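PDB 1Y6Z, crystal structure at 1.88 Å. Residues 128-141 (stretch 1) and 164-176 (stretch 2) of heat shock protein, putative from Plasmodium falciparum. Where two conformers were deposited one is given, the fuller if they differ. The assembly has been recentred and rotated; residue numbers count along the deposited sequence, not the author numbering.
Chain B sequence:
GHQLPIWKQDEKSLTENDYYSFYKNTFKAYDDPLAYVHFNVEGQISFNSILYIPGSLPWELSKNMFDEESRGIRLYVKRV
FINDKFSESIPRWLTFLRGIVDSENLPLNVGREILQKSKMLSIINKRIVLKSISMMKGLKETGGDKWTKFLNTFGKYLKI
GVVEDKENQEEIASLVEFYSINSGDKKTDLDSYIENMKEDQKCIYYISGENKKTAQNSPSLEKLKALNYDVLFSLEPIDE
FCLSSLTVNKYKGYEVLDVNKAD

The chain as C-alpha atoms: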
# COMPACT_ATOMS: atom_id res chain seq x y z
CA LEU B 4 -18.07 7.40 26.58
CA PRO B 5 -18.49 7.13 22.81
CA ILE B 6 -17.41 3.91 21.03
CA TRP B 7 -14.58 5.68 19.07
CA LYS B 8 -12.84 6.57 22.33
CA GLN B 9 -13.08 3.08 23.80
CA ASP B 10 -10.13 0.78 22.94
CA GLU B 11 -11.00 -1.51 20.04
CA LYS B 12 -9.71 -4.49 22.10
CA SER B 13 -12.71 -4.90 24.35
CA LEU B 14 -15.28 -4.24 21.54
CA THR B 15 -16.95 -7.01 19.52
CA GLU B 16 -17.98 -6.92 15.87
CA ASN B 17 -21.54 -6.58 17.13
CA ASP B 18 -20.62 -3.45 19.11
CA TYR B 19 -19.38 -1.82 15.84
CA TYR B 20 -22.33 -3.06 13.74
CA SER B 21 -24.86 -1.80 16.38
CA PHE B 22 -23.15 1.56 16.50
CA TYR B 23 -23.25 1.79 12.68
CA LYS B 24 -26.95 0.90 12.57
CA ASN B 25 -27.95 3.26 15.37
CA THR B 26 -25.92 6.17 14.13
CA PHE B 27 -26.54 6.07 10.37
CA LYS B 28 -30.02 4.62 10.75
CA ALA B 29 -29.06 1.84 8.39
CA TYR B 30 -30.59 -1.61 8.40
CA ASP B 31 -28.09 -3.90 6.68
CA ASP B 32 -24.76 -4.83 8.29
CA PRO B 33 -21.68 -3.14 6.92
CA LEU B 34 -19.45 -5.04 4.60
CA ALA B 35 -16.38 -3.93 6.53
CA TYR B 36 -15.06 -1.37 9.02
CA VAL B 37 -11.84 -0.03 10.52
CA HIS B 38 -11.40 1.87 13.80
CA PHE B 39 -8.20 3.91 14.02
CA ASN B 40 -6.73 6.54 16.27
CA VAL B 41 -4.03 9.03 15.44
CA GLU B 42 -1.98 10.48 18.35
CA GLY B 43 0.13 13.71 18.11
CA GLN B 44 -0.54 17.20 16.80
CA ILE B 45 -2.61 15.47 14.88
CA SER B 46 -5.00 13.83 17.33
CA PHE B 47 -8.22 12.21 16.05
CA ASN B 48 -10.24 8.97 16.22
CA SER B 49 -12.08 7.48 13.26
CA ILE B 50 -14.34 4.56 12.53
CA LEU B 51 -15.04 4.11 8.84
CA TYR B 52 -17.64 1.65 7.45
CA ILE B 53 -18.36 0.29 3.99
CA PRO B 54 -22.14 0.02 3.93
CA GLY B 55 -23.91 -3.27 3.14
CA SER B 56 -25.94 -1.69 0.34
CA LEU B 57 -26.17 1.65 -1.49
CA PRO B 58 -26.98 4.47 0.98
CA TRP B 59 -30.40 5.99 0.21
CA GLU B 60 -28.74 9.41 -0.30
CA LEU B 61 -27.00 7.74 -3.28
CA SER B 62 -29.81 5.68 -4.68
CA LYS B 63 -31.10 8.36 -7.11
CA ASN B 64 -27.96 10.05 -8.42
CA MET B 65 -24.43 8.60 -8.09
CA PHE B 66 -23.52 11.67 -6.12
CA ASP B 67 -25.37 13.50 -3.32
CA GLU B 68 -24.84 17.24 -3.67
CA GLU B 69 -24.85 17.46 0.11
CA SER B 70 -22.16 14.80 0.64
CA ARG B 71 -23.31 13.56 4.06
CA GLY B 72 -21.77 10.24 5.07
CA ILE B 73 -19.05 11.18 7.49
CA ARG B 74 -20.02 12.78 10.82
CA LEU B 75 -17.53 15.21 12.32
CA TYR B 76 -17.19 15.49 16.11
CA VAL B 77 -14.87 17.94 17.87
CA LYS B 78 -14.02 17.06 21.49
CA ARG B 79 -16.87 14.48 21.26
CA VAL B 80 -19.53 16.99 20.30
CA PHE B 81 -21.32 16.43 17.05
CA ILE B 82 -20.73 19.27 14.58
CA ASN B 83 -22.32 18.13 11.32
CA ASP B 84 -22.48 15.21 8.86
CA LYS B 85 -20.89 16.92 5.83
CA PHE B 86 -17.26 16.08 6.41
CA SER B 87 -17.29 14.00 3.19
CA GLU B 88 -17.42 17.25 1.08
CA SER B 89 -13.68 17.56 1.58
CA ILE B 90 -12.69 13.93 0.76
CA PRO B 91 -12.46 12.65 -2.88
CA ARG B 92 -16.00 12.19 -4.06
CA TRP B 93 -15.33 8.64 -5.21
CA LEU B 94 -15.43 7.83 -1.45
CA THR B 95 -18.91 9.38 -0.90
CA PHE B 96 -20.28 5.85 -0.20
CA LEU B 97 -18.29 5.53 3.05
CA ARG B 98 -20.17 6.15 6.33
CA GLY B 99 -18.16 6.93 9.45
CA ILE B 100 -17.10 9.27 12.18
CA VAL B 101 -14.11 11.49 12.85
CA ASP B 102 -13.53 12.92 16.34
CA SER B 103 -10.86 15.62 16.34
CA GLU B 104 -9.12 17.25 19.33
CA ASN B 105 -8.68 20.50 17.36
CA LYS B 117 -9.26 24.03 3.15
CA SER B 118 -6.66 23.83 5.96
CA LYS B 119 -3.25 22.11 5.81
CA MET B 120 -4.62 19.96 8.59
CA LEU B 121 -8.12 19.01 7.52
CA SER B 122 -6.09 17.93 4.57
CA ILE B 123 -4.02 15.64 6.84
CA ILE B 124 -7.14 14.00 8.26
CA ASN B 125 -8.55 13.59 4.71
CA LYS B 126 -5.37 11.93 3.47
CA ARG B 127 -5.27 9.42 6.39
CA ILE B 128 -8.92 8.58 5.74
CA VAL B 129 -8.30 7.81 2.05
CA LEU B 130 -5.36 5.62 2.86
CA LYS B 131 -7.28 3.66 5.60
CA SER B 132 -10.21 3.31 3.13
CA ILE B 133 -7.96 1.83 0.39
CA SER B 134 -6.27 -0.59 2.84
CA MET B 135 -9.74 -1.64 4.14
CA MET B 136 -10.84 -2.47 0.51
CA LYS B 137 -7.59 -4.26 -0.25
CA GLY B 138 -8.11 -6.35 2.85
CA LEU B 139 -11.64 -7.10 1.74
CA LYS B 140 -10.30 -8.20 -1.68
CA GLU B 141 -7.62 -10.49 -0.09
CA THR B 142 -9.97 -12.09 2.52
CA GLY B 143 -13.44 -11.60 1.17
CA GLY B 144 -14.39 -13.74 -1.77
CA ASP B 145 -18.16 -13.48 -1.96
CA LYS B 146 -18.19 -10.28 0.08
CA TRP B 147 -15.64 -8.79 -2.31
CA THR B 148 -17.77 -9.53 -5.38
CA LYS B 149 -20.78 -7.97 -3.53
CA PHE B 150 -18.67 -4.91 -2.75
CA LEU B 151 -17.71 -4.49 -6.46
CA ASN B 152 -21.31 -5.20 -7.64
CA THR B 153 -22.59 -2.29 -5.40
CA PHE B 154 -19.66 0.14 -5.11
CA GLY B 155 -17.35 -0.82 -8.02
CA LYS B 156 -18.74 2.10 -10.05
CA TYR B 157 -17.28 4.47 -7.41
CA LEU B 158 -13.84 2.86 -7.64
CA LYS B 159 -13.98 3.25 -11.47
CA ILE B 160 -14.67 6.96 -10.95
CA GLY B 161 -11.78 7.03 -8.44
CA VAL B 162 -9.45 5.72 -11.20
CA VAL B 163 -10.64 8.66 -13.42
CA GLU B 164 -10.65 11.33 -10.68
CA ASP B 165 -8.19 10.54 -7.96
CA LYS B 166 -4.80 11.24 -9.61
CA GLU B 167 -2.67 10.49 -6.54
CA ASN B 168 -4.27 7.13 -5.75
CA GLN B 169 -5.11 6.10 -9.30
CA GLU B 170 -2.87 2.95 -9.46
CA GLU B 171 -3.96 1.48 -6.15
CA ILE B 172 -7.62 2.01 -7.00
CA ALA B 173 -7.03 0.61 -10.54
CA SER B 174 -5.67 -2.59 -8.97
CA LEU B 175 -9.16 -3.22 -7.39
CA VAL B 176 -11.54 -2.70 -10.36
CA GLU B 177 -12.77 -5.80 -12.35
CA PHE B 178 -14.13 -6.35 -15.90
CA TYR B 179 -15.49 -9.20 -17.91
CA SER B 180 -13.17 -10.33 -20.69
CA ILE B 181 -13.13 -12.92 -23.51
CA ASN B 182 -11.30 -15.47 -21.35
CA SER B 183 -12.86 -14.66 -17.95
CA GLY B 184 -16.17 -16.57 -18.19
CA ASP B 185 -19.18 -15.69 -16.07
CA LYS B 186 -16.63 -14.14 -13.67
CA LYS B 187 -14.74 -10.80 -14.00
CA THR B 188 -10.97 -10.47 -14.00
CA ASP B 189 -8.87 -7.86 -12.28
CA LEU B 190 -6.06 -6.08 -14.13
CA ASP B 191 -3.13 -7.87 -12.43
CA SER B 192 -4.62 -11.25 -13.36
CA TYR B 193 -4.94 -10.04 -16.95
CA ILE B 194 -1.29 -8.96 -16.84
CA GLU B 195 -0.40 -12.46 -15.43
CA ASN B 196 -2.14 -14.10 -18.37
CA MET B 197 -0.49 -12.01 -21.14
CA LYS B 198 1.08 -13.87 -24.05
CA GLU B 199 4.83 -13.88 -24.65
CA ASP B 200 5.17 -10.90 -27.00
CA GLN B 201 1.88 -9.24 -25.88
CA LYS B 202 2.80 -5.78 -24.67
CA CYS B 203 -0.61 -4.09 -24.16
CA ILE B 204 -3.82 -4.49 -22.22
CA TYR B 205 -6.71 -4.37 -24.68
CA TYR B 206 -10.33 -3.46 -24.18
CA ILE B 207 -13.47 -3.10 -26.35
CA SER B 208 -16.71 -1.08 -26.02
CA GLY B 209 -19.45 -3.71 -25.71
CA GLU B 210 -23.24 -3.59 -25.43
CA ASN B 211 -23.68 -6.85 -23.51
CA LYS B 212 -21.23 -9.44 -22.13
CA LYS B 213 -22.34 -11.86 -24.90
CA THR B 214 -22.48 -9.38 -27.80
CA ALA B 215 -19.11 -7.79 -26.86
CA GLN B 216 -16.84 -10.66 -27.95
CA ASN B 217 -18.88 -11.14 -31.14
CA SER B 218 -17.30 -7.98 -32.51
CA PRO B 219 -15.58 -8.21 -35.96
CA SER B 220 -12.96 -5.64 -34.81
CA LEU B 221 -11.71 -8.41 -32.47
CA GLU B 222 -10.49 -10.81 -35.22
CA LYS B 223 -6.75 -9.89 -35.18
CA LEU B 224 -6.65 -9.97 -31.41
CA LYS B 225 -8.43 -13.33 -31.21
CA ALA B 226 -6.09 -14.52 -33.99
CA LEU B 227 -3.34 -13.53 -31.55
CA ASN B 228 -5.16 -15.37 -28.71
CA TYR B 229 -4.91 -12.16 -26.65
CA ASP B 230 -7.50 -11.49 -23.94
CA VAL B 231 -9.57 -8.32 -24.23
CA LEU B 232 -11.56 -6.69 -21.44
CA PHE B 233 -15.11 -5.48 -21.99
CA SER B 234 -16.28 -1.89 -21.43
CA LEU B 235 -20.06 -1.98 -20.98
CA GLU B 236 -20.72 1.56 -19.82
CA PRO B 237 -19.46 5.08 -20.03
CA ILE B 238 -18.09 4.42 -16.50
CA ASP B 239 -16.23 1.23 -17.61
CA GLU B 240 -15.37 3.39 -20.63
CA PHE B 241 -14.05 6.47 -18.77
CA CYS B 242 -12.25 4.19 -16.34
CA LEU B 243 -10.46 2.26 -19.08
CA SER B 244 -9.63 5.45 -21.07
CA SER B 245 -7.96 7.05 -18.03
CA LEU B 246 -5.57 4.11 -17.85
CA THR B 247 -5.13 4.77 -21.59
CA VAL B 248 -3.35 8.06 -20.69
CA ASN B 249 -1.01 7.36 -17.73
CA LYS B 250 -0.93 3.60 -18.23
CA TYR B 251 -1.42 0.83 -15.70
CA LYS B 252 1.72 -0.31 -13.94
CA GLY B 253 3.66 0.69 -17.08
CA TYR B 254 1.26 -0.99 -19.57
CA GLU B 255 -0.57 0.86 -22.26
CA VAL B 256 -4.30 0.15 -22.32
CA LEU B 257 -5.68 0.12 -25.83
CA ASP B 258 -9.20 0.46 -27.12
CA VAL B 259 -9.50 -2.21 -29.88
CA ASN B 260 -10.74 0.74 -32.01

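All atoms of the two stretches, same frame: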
# COMPACT_ATOMS: atom_id res chain seq x y z
N ILE B 128 -7.66 9.28 6.05
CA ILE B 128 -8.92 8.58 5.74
C ILE B 128 -8.85 7.82 4.42
O ILE B 128 -9.29 6.69 4.32
CB ILE B 128 -10.10 9.53 5.78
CG1 ILE B 128 -10.43 9.83 7.24
CG2 ILE B 128 -11.36 8.89 5.14
CD1 ILE B 128 -11.59 10.76 7.42
N VAL B 129 -8.34 8.45 3.36
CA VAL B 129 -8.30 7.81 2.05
C VAL B 129 -7.39 6.59 2.09
O VAL B 129 -7.72 5.52 1.57
CB VAL B 129 -7.85 8.82 0.96
CG1 VAL B 129 -7.70 8.15 -0.41
CG2 VAL B 129 -8.82 9.97 0.94
N LEU B 130 -6.22 6.75 2.69
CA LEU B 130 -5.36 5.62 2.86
C LEU B 130 -5.95 4.45 3.69
O LEU B 130 -5.77 3.29 3.29
CB LEU B 130 -3.95 6.07 3.27
CG LEU B 130 -3.39 7.05 2.19
CD1 LEU B 130 -1.95 7.57 2.49
CD2 LEU B 130 -3.51 6.59 0.67
N LYS B 131 -6.66 4.73 4.80
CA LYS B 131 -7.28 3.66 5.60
C LYS B 131 -8.39 3.01 4.76
O LYS B 131 -8.61 1.80 4.87
CB LYS B 131 -7.87 4.19 6.93
CG LYS B 131 -6.80 4.49 7.97
CD LYS B 131 -6.30 3.24 8.60
CE LYS B 131 -5.24 3.60 9.65
NZ LYS B 131 -4.53 2.39 10.10
N SER B 132 -9.08 3.82 3.95
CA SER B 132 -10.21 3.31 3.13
C SER B 132 -9.67 2.36 2.05
O SER B 132 -10.22 1.32 1.84
CB SER B 132 -10.94 4.48 2.44
OG SER B 132 -11.55 5.30 3.42
N ILE B 133 -8.58 2.74 1.37
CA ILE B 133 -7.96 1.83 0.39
C ILE B 133 -7.45 0.50 1.01
O ILE B 133 -7.71 -0.56 0.46
CB ILE B 133 -6.88 2.57 -0.46
CG1 ILE B 133 -7.55 3.72 -1.23
CG2 ILE B 133 -6.12 1.56 -1.37
CD1 ILE B 133 -6.61 4.76 -1.98
N SER B 134 -6.79 0.57 2.17
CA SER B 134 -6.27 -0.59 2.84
C SER B 134 -7.41 -1.52 3.30
O SER B 134 -7.30 -2.76 3.16
CB SER B 134 -5.27 -0.16 3.96
OG SER B 134 -4.93 -1.26 4.79
N MET B 135 -8.52 -0.92 3.79
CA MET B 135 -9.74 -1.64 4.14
C MET B 135 -10.25 -2.45 2.92
O MET B 135 -10.57 -3.62 3.07
CB MET B 135 -10.85 -0.69 4.69
CG MET B 135 -12.25 -1.37 4.95
SD MET B 135 -13.41 -0.40 6.00
CE MET B 135 -13.19 1.15 5.17
N MET B 136 -10.39 -1.79 1.76
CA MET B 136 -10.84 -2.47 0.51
C MET B 136 -9.86 -3.54 0.13
O MET B 136 -10.23 -4.68 -0.19
CB MET B 136 -10.98 -1.47 -0.67
CG MET B 136 -12.16 -0.48 -0.58
SD MET B 136 -12.25 0.78 -1.87
CE MET B 136 -10.80 1.70 -1.50
N LYS B 137 -8.58 -3.21 0.15
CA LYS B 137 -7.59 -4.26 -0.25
C LYS B 137 -7.62 -5.47 0.64
O LYS B 137 -7.42 -6.60 0.18
CB LYS B 137 -6.17 -3.75 -0.26
CG LYS B 137 -5.81 -2.94 -1.46
CD LYS B 137 -4.29 -3.08 -1.64
CE LYS B 137 -3.54 -2.48 -0.46
NZ LYS B 137 -3.27 -3.49 0.62
N GLY B 138 -7.88 -5.24 1.92
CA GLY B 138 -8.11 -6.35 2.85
C GLY B 138 -9.36 -7.12 2.48
O GLY B 138 -9.39 -8.34 2.58
N LEU B 139 -10.41 -6.42 2.09
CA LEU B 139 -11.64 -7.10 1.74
C LEU B 139 -11.43 -7.94 0.49
O LEU B 139 -11.90 -9.07 0.43
CB LEU B 139 -12.78 -6.11 1.58
CG LEU B 139 -14.23 -6.62 1.54
CD1 LEU B 139 -14.66 -7.27 2.87
CD2 LEU B 139 -15.14 -5.47 1.20
N LYS B 140 -10.70 -7.43 -0.48
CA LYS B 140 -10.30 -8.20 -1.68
C LYS B 140 -9.48 -9.46 -1.32
O LYS B 140 -9.77 -10.55 -1.83
CB LYS B 140 -9.48 -7.33 -2.62
CG LYS B 140 -9.15 -8.05 -3.98
CD LYS B 140 -8.46 -7.11 -4.89
CE LYS B 140 -7.92 -7.90 -6.13
NZ LYS B 140 -7.39 -6.94 -7.07
N GLU B 141 -8.47 -9.33 -0.45
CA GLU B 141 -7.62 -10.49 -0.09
C GLU B 141 -8.43 -11.56 0.66
O GLU B 141 -8.37 -12.73 0.30
CB GLU B 141 -6.32 -10.06 0.63
CG GLU B 141 -5.16 -11.13 0.77
CD GLU B 141 -4.54 -11.67 -0.57
OE1 GLU B 141 -4.63 -12.91 -0.83
OE2 GLU B 141 -3.92 -10.90 -1.36
N GLU B 164 -10.73 10.04 -11.41
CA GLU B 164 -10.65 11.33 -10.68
C GLU B 164 -9.62 11.49 -9.60
O GLU B 164 -9.30 12.61 -9.21
CB GLU B 164 -12.02 11.72 -10.11
CG GLU B 164 -13.08 11.77 -11.16
CD GLU B 164 -14.42 12.22 -10.67
OE1 GLU B 164 -14.61 12.41 -9.44
OE2 GLU B 164 -15.31 12.33 -11.53
N ASP B 165 -9.06 10.41 -9.11
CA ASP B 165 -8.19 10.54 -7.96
C ASP B 165 -6.74 10.28 -8.45
O ASP B 165 -6.20 9.17 -8.33
CB ASP B 165 -8.64 9.61 -6.81
CG ASP B 165 -7.72 9.68 -5.57
OD1 ASP B 165 -6.58 10.17 -5.73
OD2 ASP B 165 -8.10 9.25 -4.48
N LYS B 166 -6.14 11.33 -9.00
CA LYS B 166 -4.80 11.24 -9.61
C LYS B 166 -3.78 10.50 -8.73
O LYS B 166 -3.12 9.55 -9.19
CB LYS B 166 -4.30 12.66 -9.96
CG LYS B 166 -2.88 12.67 -10.62
CD LYS B 166 -2.75 11.68 -11.72
CE LYS B 166 -1.66 12.02 -12.71
NZ LYS B 166 -1.59 10.95 -13.76
N GLU B 167 -3.70 10.91 -7.48
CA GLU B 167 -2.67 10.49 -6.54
C GLU B 167 -2.82 9.03 -6.17
O GLU B 167 -1.83 8.35 -5.93
CB GLU B 167 -2.67 11.34 -5.24
CG GLU B 167 -2.39 12.85 -5.37
CD GLU B 167 -3.40 13.64 -6.18
OE1 GLU B 167 -4.59 13.28 -6.15
OE2 GLU B 167 -2.99 14.64 -6.84
N ASN B 168 -4.04 8.53 -6.10
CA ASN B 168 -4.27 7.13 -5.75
C ASN B 168 -4.67 6.21 -6.90
O ASN B 168 -5.00 5.07 -6.67
CB ASN B 168 -5.28 7.03 -4.59
CG ASN B 168 -4.77 7.73 -3.35
OD1 ASN B 168 -3.74 7.36 -2.80
ND2 ASN B 168 -5.48 8.74 -2.91
N GLN B 169 -4.60 6.73 -8.12
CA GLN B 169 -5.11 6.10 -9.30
C GLN B 169 -4.63 4.63 -9.43
O GLN B 169 -5.44 3.76 -9.65
CB GLN B 169 -4.70 6.97 -10.52
CG GLN B 169 -3.33 6.59 -11.09
CD GLN B 169 -3.43 5.84 -12.42
OE1 GLN B 169 -4.47 5.88 -13.08
NE2 GLN B 169 -2.33 5.18 -12.82
N GLU B 170 -3.34 4.34 -9.23
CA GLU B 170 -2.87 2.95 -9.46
C GLU B 170 -3.41 1.95 -8.46
O GLU B 170 -3.82 0.83 -8.81
CB GLU B 170 -1.33 2.88 -9.45
CG GLU B 170 -0.76 1.46 -9.70
CD GLU B 170 0.78 1.39 -9.66
OE1 GLU B 170 1.41 2.25 -10.31
OE2 GLU B 170 1.32 0.45 -9.00
N GLU B 171 -3.42 2.36 -7.18
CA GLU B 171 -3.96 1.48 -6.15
C GLU B 171 -5.45 1.19 -6.37
O GLU B 171 -5.91 0.04 -6.20
CB GLU B 171 -3.76 2.12 -4.78
CG GLU B 171 -2.38 1.93 -4.22
CD GLU B 171 -2.46 1.99 -2.71
OE1 GLU B 171 -2.56 3.13 -2.22
OE2 GLU B 171 -2.49 0.90 -2.04
N ILE B 172 -6.18 2.21 -6.78
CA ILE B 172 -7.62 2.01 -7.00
C ILE B 172 -7.81 1.10 -8.22
O ILE B 172 -8.69 0.25 -8.23
CB ILE B 172 -8.37 3.32 -7.18
CG1 ILE B 172 -8.06 4.30 -6.02
CG2 ILE B 172 -9.91 3.05 -7.35
CD1 ILE B 172 -8.75 5.69 -6.20
N ALA B 173 -7.02 1.37 -9.27
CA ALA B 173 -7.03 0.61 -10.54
C ALA B 173 -6.81 -0.88 -10.30
O ALA B 173 -7.42 -1.73 -10.98
CB ALA B 173 -5.95 1.20 -11.50
N SER B 174 -5.97 -1.20 -9.33
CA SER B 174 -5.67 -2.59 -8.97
C SER B 174 -6.88 -3.35 -8.40
O SER B 174 -6.85 -4.60 -8.32
CB SER B 174 -4.47 -2.63 -8.00
OG SER B 174 -4.79 -2.27 -6.70
N LEU B 175 -7.96 -2.63 -8.05
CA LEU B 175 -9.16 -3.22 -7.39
C LEU B 175 -10.32 -3.48 -8.35
O LEU B 175 -11.15 -4.30 -8.05
CB LEU B 175 -9.70 -2.31 -6.24
CG LEU B 175 -8.67 -1.99 -5.10
CD1 LEU B 175 -9.10 -0.90 -4.08
CD2 LEU B 175 -8.33 -3.34 -4.43
N VAL B 176 -10.38 -2.70 -9.44
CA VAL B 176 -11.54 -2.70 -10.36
C VAL B 176 -11.49 -4.03 -11.18
O VAL B 176 -10.40 -4.59 -11.34
CB VAL B 176 -11.57 -1.44 -11.28
CG1 VAL B 176 -11.62 -0.10 -10.52
CG2 VAL B 176 -10.38 -1.41 -12.21
O HOH W 1 -10.19 -6.72 -7.81
O HOH W 2 -5.21 -5.21 -5.62

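Stretch 1 is helical throughout. It runs beside the short helix that begins at Gln169 at 24°, with the axes 10.9 Å apart at closest approach. The closest contacts between the stretches are made by side chains, except at the backbone O of Ser174.

Leu175 has the largest area covered by the other stretch. Its CA-to-CB bond points toward stretch 1. Its rotamer is m, t, and both methyls meet side chains there, from three residues within about one helical turn. Leu175 CD1 lies 3.9 Å from Met136 CB. Leu175 CD2 lies 3.9 Å from Lys137 CG and 3.8 Å from Lys140 CD.

Lys140 is extended, with all four chi angles t. This carries its amine past Leu175 CD2 to the backbone beyond: Lys140 NZ is 2.7 Å from Ser174 O. Lys140 NZ donates to two waters. Water 1 in turn donates to Leu175 O, and water 2 to Ser174 OG. Ser174 is p, which lets Ser174 OG donate to Glu171 O (2.6 Å).

Ile133 (m, t) sends CD1 to 3.7 Å from Asn168 CB and 4.3 Å from Ile172 CG1. Glu171 OE2 lies 3.7 Å from Ile133 CG2 and 3.9 Å from Lys137 CE.

Asn168 is held by Asp165. Asn168 ND2 donates to Asp165 OD2 (3.1 Å), and Asn168 N to Asp165 OD1 (3.0 Å). In this pose Asn168 ND2 sits 3.4 Å from Val129 CG1, and Asn168 OD1 lies 3.6 Å from Leu130 CD2.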